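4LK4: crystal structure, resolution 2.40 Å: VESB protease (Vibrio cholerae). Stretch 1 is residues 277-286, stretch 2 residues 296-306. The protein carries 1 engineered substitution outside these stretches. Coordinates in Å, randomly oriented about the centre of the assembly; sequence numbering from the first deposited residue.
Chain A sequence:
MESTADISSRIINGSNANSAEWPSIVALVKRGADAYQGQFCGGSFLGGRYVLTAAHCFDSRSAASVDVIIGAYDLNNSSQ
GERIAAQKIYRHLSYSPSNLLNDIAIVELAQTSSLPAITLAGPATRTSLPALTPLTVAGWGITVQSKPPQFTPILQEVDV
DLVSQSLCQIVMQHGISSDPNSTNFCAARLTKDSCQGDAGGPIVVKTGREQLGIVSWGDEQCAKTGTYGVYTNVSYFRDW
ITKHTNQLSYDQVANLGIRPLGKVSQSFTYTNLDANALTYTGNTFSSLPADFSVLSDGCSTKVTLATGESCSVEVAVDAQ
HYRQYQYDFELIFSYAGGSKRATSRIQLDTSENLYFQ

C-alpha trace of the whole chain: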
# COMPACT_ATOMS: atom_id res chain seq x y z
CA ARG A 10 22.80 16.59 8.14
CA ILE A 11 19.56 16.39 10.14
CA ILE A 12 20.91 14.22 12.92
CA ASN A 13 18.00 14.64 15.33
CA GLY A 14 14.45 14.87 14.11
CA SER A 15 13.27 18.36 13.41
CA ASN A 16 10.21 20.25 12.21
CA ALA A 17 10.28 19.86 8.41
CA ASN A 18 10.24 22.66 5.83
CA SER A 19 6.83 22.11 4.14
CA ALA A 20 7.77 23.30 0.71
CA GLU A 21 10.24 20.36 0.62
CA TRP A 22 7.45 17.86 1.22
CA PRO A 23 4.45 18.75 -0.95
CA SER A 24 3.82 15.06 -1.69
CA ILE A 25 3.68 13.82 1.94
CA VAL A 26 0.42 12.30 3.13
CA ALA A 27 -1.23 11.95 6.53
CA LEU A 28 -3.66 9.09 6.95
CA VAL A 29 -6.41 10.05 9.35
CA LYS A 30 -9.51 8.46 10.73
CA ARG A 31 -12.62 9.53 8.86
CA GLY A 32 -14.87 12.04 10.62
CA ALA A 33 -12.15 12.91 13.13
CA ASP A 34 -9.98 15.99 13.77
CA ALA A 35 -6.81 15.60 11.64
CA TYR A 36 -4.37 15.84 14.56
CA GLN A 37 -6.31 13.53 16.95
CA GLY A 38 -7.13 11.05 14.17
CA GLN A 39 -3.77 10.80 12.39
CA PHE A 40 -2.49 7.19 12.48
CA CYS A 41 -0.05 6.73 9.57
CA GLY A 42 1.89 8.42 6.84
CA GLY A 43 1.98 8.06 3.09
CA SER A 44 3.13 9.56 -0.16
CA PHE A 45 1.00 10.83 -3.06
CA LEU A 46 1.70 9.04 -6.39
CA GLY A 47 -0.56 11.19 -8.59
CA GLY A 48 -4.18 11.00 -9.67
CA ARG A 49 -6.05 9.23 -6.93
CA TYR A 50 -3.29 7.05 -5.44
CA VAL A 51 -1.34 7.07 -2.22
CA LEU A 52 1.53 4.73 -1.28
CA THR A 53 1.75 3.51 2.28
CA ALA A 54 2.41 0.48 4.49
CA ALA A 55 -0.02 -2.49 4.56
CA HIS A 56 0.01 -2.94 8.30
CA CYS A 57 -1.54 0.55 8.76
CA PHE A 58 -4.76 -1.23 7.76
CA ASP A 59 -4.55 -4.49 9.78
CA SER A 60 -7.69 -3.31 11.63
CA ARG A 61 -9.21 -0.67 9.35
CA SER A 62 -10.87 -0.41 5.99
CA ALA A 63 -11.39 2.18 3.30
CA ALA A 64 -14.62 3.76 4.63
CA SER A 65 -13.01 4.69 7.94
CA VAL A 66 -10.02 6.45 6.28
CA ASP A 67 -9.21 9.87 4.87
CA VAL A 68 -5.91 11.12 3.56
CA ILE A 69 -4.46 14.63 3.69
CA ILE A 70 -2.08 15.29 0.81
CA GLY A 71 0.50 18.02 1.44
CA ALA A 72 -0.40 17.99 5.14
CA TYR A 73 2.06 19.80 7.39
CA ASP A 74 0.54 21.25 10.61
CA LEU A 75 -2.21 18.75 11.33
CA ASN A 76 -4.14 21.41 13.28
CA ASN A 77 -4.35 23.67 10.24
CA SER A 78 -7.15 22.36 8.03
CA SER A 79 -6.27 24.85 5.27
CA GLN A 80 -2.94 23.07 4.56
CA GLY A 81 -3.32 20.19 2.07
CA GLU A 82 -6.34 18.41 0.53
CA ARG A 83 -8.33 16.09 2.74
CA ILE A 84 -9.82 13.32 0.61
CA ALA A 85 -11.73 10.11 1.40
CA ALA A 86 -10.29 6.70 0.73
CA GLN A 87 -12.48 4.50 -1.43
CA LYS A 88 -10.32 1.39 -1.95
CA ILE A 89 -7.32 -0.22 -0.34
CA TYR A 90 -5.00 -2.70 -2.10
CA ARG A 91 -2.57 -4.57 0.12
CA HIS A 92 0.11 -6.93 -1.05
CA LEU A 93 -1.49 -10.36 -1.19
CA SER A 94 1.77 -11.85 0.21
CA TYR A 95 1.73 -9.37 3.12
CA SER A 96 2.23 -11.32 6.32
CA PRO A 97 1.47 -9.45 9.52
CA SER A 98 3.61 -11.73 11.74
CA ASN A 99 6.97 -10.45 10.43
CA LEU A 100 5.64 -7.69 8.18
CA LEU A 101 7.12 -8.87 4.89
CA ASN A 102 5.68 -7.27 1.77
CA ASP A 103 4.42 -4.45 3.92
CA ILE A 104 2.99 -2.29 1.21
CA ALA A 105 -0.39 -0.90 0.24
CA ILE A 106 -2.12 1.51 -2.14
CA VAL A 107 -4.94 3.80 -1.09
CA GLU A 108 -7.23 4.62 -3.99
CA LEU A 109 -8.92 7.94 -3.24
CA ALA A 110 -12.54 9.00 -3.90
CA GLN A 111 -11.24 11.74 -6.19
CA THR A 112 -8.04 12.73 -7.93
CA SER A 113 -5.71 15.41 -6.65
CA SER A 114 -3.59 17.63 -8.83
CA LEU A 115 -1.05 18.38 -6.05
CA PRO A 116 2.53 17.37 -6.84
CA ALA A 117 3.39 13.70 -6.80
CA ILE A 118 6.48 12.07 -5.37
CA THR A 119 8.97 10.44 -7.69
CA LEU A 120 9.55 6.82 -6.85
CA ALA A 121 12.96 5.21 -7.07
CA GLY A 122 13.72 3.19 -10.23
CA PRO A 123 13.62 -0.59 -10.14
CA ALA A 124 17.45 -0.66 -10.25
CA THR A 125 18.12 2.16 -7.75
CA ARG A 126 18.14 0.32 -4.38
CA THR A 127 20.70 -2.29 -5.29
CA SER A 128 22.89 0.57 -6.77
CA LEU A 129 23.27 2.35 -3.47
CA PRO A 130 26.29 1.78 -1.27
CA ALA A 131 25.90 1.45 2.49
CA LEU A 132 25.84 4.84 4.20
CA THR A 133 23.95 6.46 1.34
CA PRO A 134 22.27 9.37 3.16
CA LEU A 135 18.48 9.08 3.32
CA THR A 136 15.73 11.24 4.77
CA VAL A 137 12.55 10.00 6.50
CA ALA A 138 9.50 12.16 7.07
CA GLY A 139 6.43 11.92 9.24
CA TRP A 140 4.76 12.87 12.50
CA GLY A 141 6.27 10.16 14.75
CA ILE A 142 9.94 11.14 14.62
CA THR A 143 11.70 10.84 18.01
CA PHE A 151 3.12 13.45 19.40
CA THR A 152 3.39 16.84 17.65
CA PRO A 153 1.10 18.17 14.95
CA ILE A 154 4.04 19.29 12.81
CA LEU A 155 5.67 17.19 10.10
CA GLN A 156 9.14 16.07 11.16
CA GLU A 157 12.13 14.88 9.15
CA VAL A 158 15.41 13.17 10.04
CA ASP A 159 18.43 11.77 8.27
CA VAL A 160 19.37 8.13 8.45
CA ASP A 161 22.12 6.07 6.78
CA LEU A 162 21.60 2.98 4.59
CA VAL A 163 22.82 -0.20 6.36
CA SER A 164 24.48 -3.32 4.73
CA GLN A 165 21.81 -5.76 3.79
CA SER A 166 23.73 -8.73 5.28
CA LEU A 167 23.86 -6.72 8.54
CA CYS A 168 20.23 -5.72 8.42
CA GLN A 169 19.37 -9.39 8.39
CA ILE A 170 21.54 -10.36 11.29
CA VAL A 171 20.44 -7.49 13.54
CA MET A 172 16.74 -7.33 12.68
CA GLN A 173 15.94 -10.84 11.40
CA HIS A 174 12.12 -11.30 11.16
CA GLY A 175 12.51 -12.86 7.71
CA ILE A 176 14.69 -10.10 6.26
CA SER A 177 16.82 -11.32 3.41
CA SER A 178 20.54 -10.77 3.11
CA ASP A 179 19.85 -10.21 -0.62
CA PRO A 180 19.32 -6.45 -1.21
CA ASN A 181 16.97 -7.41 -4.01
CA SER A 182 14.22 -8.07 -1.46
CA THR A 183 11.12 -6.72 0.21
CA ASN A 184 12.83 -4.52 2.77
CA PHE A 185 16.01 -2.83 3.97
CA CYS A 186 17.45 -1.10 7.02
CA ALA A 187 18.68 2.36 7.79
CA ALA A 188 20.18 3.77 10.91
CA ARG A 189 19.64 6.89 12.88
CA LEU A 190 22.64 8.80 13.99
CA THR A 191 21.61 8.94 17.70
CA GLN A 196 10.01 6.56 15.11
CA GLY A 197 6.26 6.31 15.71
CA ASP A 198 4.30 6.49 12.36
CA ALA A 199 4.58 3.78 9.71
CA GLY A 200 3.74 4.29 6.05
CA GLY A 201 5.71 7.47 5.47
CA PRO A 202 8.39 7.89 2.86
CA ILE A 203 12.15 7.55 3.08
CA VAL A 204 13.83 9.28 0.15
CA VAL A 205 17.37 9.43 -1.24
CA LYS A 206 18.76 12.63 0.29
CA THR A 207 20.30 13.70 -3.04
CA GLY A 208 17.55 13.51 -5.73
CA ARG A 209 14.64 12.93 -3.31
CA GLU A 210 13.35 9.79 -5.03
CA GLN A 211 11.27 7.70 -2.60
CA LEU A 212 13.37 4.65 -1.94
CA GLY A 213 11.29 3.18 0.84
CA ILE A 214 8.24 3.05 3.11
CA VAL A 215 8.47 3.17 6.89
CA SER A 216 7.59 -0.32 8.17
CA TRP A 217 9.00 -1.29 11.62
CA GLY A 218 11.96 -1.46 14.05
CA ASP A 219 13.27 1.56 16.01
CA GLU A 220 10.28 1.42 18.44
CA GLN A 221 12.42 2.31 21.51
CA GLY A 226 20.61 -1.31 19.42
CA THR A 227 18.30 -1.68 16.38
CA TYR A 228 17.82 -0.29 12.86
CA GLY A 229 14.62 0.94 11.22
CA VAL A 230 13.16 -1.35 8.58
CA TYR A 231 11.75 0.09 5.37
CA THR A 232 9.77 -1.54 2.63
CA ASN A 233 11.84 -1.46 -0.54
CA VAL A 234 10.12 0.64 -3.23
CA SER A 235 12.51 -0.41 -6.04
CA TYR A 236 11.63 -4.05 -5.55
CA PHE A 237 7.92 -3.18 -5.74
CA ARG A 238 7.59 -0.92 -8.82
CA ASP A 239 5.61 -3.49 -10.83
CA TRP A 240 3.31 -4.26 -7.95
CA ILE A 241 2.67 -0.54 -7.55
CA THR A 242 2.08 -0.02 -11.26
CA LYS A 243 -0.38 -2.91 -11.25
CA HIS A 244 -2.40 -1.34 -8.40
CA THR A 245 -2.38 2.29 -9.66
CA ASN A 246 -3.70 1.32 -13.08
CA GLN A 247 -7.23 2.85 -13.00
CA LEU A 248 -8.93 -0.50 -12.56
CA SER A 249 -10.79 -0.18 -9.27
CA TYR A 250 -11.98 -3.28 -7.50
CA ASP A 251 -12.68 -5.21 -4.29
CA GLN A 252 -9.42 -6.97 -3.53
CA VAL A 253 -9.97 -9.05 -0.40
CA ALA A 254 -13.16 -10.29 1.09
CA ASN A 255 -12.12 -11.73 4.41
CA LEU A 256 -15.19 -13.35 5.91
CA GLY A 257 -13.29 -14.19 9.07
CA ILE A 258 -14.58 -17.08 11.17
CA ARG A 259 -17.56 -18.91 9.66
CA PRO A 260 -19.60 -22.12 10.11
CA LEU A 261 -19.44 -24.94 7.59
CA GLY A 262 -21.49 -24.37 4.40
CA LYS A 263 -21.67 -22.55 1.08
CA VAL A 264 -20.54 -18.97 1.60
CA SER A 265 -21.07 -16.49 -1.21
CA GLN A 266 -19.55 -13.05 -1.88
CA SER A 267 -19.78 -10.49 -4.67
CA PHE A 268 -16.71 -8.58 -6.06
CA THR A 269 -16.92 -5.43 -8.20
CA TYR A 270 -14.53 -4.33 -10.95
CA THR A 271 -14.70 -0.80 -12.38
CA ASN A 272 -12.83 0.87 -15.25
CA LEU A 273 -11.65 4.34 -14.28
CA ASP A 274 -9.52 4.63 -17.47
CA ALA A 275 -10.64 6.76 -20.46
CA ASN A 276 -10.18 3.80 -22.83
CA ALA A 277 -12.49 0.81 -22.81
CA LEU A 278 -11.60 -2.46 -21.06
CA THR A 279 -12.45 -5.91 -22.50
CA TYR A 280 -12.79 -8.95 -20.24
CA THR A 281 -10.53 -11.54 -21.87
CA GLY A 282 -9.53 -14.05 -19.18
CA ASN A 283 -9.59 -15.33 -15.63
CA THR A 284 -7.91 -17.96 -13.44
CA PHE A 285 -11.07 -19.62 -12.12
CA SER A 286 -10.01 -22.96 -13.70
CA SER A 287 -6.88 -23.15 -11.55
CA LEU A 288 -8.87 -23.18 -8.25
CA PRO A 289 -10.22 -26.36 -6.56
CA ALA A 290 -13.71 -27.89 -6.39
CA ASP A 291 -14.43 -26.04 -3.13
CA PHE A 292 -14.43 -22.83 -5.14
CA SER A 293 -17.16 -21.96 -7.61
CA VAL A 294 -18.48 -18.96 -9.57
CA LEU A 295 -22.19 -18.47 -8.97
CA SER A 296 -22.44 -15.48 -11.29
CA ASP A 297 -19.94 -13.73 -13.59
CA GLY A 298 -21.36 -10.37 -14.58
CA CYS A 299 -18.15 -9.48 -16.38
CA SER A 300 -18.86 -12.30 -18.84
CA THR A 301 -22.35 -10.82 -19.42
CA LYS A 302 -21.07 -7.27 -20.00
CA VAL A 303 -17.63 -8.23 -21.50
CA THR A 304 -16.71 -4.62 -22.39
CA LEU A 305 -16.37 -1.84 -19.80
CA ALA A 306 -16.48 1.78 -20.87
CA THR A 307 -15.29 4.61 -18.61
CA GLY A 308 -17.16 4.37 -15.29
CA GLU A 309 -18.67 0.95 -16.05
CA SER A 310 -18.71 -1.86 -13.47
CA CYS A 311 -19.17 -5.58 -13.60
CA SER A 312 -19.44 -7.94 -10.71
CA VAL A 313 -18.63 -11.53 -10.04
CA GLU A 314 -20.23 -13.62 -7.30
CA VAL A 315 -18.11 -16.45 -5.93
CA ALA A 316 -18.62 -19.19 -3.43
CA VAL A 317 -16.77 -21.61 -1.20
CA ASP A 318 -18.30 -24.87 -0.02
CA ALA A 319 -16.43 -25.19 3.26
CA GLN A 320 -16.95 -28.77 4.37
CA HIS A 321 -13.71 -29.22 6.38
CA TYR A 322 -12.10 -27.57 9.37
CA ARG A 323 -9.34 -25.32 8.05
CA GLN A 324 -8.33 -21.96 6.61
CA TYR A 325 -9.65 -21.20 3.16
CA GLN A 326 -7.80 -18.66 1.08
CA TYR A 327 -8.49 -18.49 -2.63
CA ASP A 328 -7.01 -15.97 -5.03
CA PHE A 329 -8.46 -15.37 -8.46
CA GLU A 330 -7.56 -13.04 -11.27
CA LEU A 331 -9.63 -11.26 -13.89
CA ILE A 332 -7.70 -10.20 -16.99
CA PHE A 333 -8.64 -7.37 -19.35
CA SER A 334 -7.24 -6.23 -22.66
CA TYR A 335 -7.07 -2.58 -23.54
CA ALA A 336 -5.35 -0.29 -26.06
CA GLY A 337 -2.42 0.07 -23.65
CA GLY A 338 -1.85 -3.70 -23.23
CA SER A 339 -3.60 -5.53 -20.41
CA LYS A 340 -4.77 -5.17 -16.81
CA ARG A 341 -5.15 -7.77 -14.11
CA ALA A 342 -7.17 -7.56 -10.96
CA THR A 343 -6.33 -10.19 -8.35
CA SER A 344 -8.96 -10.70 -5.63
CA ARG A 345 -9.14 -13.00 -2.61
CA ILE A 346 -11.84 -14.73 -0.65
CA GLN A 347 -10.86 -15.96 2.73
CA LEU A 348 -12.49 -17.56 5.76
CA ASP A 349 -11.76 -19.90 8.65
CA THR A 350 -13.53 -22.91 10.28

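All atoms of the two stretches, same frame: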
# COMPACT_ATOMS: atom_id res chain seq x y z
N ALA A 277 -11.67 1.95 -23.19
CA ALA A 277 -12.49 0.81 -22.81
C ALA A 277 -11.65 -0.41 -22.43
O ALA A 277 -10.56 -0.63 -22.95
CB ALA A 277 -13.43 0.46 -23.95
N LEU A 278 -12.21 -1.22 -21.54
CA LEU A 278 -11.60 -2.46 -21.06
C LEU A 278 -12.39 -3.63 -21.63
O LEU A 278 -13.62 -3.54 -21.70
CB LEU A 278 -11.71 -2.50 -19.55
CG LEU A 278 -10.43 -2.66 -18.75
CD1 LEU A 278 -9.53 -1.45 -18.96
CD2 LEU A 278 -10.81 -2.84 -17.29
N THR A 279 -11.73 -4.71 -22.02
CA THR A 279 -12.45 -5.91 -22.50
C THR A 279 -12.04 -7.13 -21.68
O THR A 279 -10.87 -7.49 -21.64
CB THR A 279 -12.19 -6.21 -23.98
OG1 THR A 279 -12.53 -5.08 -24.78
CG2 THR A 279 -13.01 -7.42 -24.45
N TYR A 280 -13.02 -7.74 -21.03
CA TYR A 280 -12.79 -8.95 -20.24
C TYR A 280 -12.38 -10.07 -21.17
O TYR A 280 -13.12 -10.44 -22.06
CB TYR A 280 -14.09 -9.31 -19.51
CG TYR A 280 -14.05 -10.48 -18.57
CD1 TYR A 280 -12.95 -10.77 -17.78
CD2 TYR A 280 -15.17 -11.26 -18.41
CE1 TYR A 280 -12.96 -11.85 -16.90
CE2 TYR A 280 -15.21 -12.32 -17.53
CZ TYR A 280 -14.10 -12.62 -16.77
OH TYR A 280 -14.20 -13.70 -15.91
N THR A 281 -11.19 -10.61 -20.94
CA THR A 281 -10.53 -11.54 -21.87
C THR A 281 -10.04 -12.83 -21.21
O THR A 281 -9.73 -13.79 -21.90
CB THR A 281 -9.28 -10.87 -22.47
OG1 THR A 281 -9.54 -9.50 -22.76
CG2 THR A 281 -8.86 -11.55 -23.73
N GLY A 282 -9.94 -12.84 -19.89
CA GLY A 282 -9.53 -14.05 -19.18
C GLY A 282 -9.75 -14.03 -17.67
O GLY A 282 -10.07 -13.00 -17.07
N ASN A 283 -9.61 -15.21 -17.07
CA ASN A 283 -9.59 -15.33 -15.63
C ASN A 283 -8.86 -16.60 -15.24
O ASN A 283 -8.47 -17.34 -16.09
CB ASN A 283 -10.99 -15.34 -15.09
CG ASN A 283 -11.81 -16.43 -15.68
OD1 ASN A 283 -11.56 -17.61 -15.45
ND2 ASN A 283 -12.82 -16.05 -16.43
N THR A 284 -8.65 -16.81 -13.94
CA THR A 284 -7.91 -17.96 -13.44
C THR A 284 -8.81 -18.90 -12.65
O THR A 284 -8.32 -19.72 -11.86
CB THR A 284 -6.74 -17.52 -12.54
OG1 THR A 284 -7.20 -16.54 -11.59
CG2 THR A 284 -5.64 -16.90 -13.39
N PHE A 285 -10.11 -18.79 -12.86
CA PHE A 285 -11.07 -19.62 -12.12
C PHE A 285 -10.81 -21.11 -12.25
O PHE A 285 -10.94 -21.83 -11.27
CB PHE A 285 -12.50 -19.32 -12.56
CG PHE A 285 -12.98 -17.95 -12.19
CD1 PHE A 285 -12.69 -17.42 -10.94
CD2 PHE A 285 -13.73 -17.21 -13.08
CE1 PHE A 285 -13.16 -16.16 -10.59
CE2 PHE A 285 -14.20 -15.95 -12.73
CZ PHE A 285 -13.91 -15.42 -11.48
N SER A 286 -10.43 -21.56 -13.46
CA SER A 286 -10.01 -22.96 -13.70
C SER A 286 -9.01 -23.50 -12.68
O SER A 286 -9.17 -24.59 -12.17
CB SER A 286 -9.36 -23.09 -15.08
OG SER A 286 -10.34 -23.04 -16.10
N SER A 296 -21.99 -16.50 -10.36
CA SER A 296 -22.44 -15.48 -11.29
C SER A 296 -21.21 -14.70 -11.72
O SER A 296 -20.42 -14.31 -10.88
CB SER A 296 -23.42 -14.54 -10.59
OG SER A 296 -24.20 -13.83 -11.54
N ASP A 297 -21.03 -14.53 -13.03
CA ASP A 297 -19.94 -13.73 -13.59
C ASP A 297 -20.53 -12.65 -14.47
O ASP A 297 -20.70 -12.84 -15.67
CB ASP A 297 -18.98 -14.62 -14.39
CG ASP A 297 -17.78 -13.85 -14.96
OD1 ASP A 297 -17.72 -12.60 -14.92
OD2 ASP A 297 -16.87 -14.51 -15.48
N GLY A 298 -20.85 -11.52 -13.86
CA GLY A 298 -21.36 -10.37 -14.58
C GLY A 298 -20.41 -9.86 -15.65
O GLY A 298 -20.85 -9.35 -16.67
N CYS A 299 -19.11 -10.00 -15.42
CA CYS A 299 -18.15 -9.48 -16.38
C CYS A 299 -18.25 -10.25 -17.68
O CYS A 299 -18.01 -9.69 -18.75
CB CYS A 299 -16.73 -9.53 -15.84
SG CYS A 299 -16.49 -8.50 -14.37
N SER A 300 -18.62 -11.53 -17.61
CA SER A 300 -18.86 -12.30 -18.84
C SER A 300 -20.17 -11.88 -19.52
O SER A 300 -20.29 -12.05 -20.73
CB SER A 300 -18.84 -13.81 -18.59
OG SER A 300 -19.95 -14.25 -17.82
N THR A 301 -21.13 -11.33 -18.79
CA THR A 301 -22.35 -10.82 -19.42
C THR A 301 -22.07 -9.49 -20.11
O THR A 301 -22.47 -9.29 -21.24
CB THR A 301 -23.50 -10.61 -18.41
OG1 THR A 301 -23.78 -11.84 -17.73
CG2 THR A 301 -24.76 -10.14 -19.15
N LYS A 302 -21.41 -8.57 -19.41
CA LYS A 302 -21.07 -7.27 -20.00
C LYS A 302 -19.91 -7.34 -21.01
O LYS A 302 -20.00 -6.74 -22.07
CB LYS A 302 -20.74 -6.26 -18.90
CG LYS A 302 -21.89 -5.93 -17.97
CD LYS A 302 -21.57 -4.68 -17.17
CE LYS A 302 -22.60 -4.43 -16.08
NZ LYS A 302 -22.63 -2.99 -15.67
N VAL A 303 -18.84 -8.06 -20.66
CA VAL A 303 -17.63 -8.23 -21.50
C VAL A 303 -16.79 -6.97 -21.66
O VAL A 303 -15.61 -6.97 -21.31
CB VAL A 303 -17.94 -8.80 -22.88
CG1 VAL A 303 -16.66 -9.08 -23.64
CG2 VAL A 303 -18.74 -10.08 -22.74
N THR A 304 -17.39 -5.92 -22.20
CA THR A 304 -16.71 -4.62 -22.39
C THR A 304 -17.15 -3.60 -21.34
O THR A 304 -18.33 -3.51 -20.99
CB THR A 304 -16.92 -4.09 -23.83
OG1 THR A 304 -15.82 -4.52 -24.65
CG2 THR A 304 -17.00 -2.55 -23.90
N LEU A 305 -16.18 -2.82 -20.87
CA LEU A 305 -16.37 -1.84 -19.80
C LEU A 305 -15.87 -0.48 -20.23
O LEU A 305 -14.68 -0.26 -20.35
CB LEU A 305 -15.60 -2.24 -18.54
CG LEU A 305 -16.08 -3.47 -17.77
CD1 LEU A 305 -15.33 -3.59 -16.45
CD2 LEU A 305 -17.58 -3.40 -17.53
N ALA A 306 -16.81 0.43 -20.48
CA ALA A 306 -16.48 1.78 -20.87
C ALA A 306 -16.05 2.53 -19.62
O ALA A 306 -16.00 1.95 -18.54
CB ALA A 306 -17.70 2.44 -21.52

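Two devices join these stretches: a short antiparallel ladder, and a tyrosine that reaches from its end to the start of a helix. In the ladder, Leu 278 N donates to Leu 305 O at 2.9 Å and Leu 305 N returns the bond to Leu 278 O at 2.8 Å, both nearly straight. Tyr 280 N extends the pattern, donating to Val 303 O at 2.7 Å. That carbonyl is presented by a residue with positive phi (69°), just after the helix and leading directly into the strand; a beta-branched valine is an uncommon occupant of such a conformation.

The side chains sort by sheet face. Leu 278 and Leu 305 share one face and are buried, their CB atoms 4.0 Å apart. Leu 305 takes the common m,t rotamer, whereas Leu 278 sits between wells at chi1 -124° with chi2 p. On the other, more exposed face, Thr 279 and Thr 304 form the non-hydrogen-bonded pair, where beta-branched residues suit the extended backbone. Thr 279 is m and Thr 304 lies off-well at -93°; so placed, their OG1 atoms meet at 3.3 Å in a weak hydrogen bond. The methyl CG2 of Thr 279 lies 4.1 Å from CG1 of Val 303.

Tyr 280 has the most surface covered by the other stretch. Its t rotamer at chi1 carries the ring along the helix start, and chi2 of 37° sets one ring face against Cys 299, whose CB lies 3.8 Å from the centroid of the Tyr 280 ring. Cys 299, m at chi1, is buried and bonded covalently elsewhere in the structure, so this slim side chain serves both as ring support and as an anchor. At the far end of the ring, Tyr 280 OH donates to Asp 297 OD2 at 2.8 Å, with the carboxylate at the ring edge. The same hydroxyl accepts from Asn 283 ND2 at 2.8 Å; Asn 283, p at chi1, also uses OD1 to accept from Phe 285 N at 3.2 Å. The m rotamer of Phe 285 brings its ring edge near the same carboxylate, with CE2 4.1 Å from Asp 297 OD2.

Asp 297 links the two devices. With chi1 t and chi2 near zero, it offers OD2 to the tyrosine while OD1 caps the helix, accepting from Ser 300 N at 3.0 Å. Ser 300, p at chi1, turns its OG back to donate to Asp 297 O at 2.7 Å.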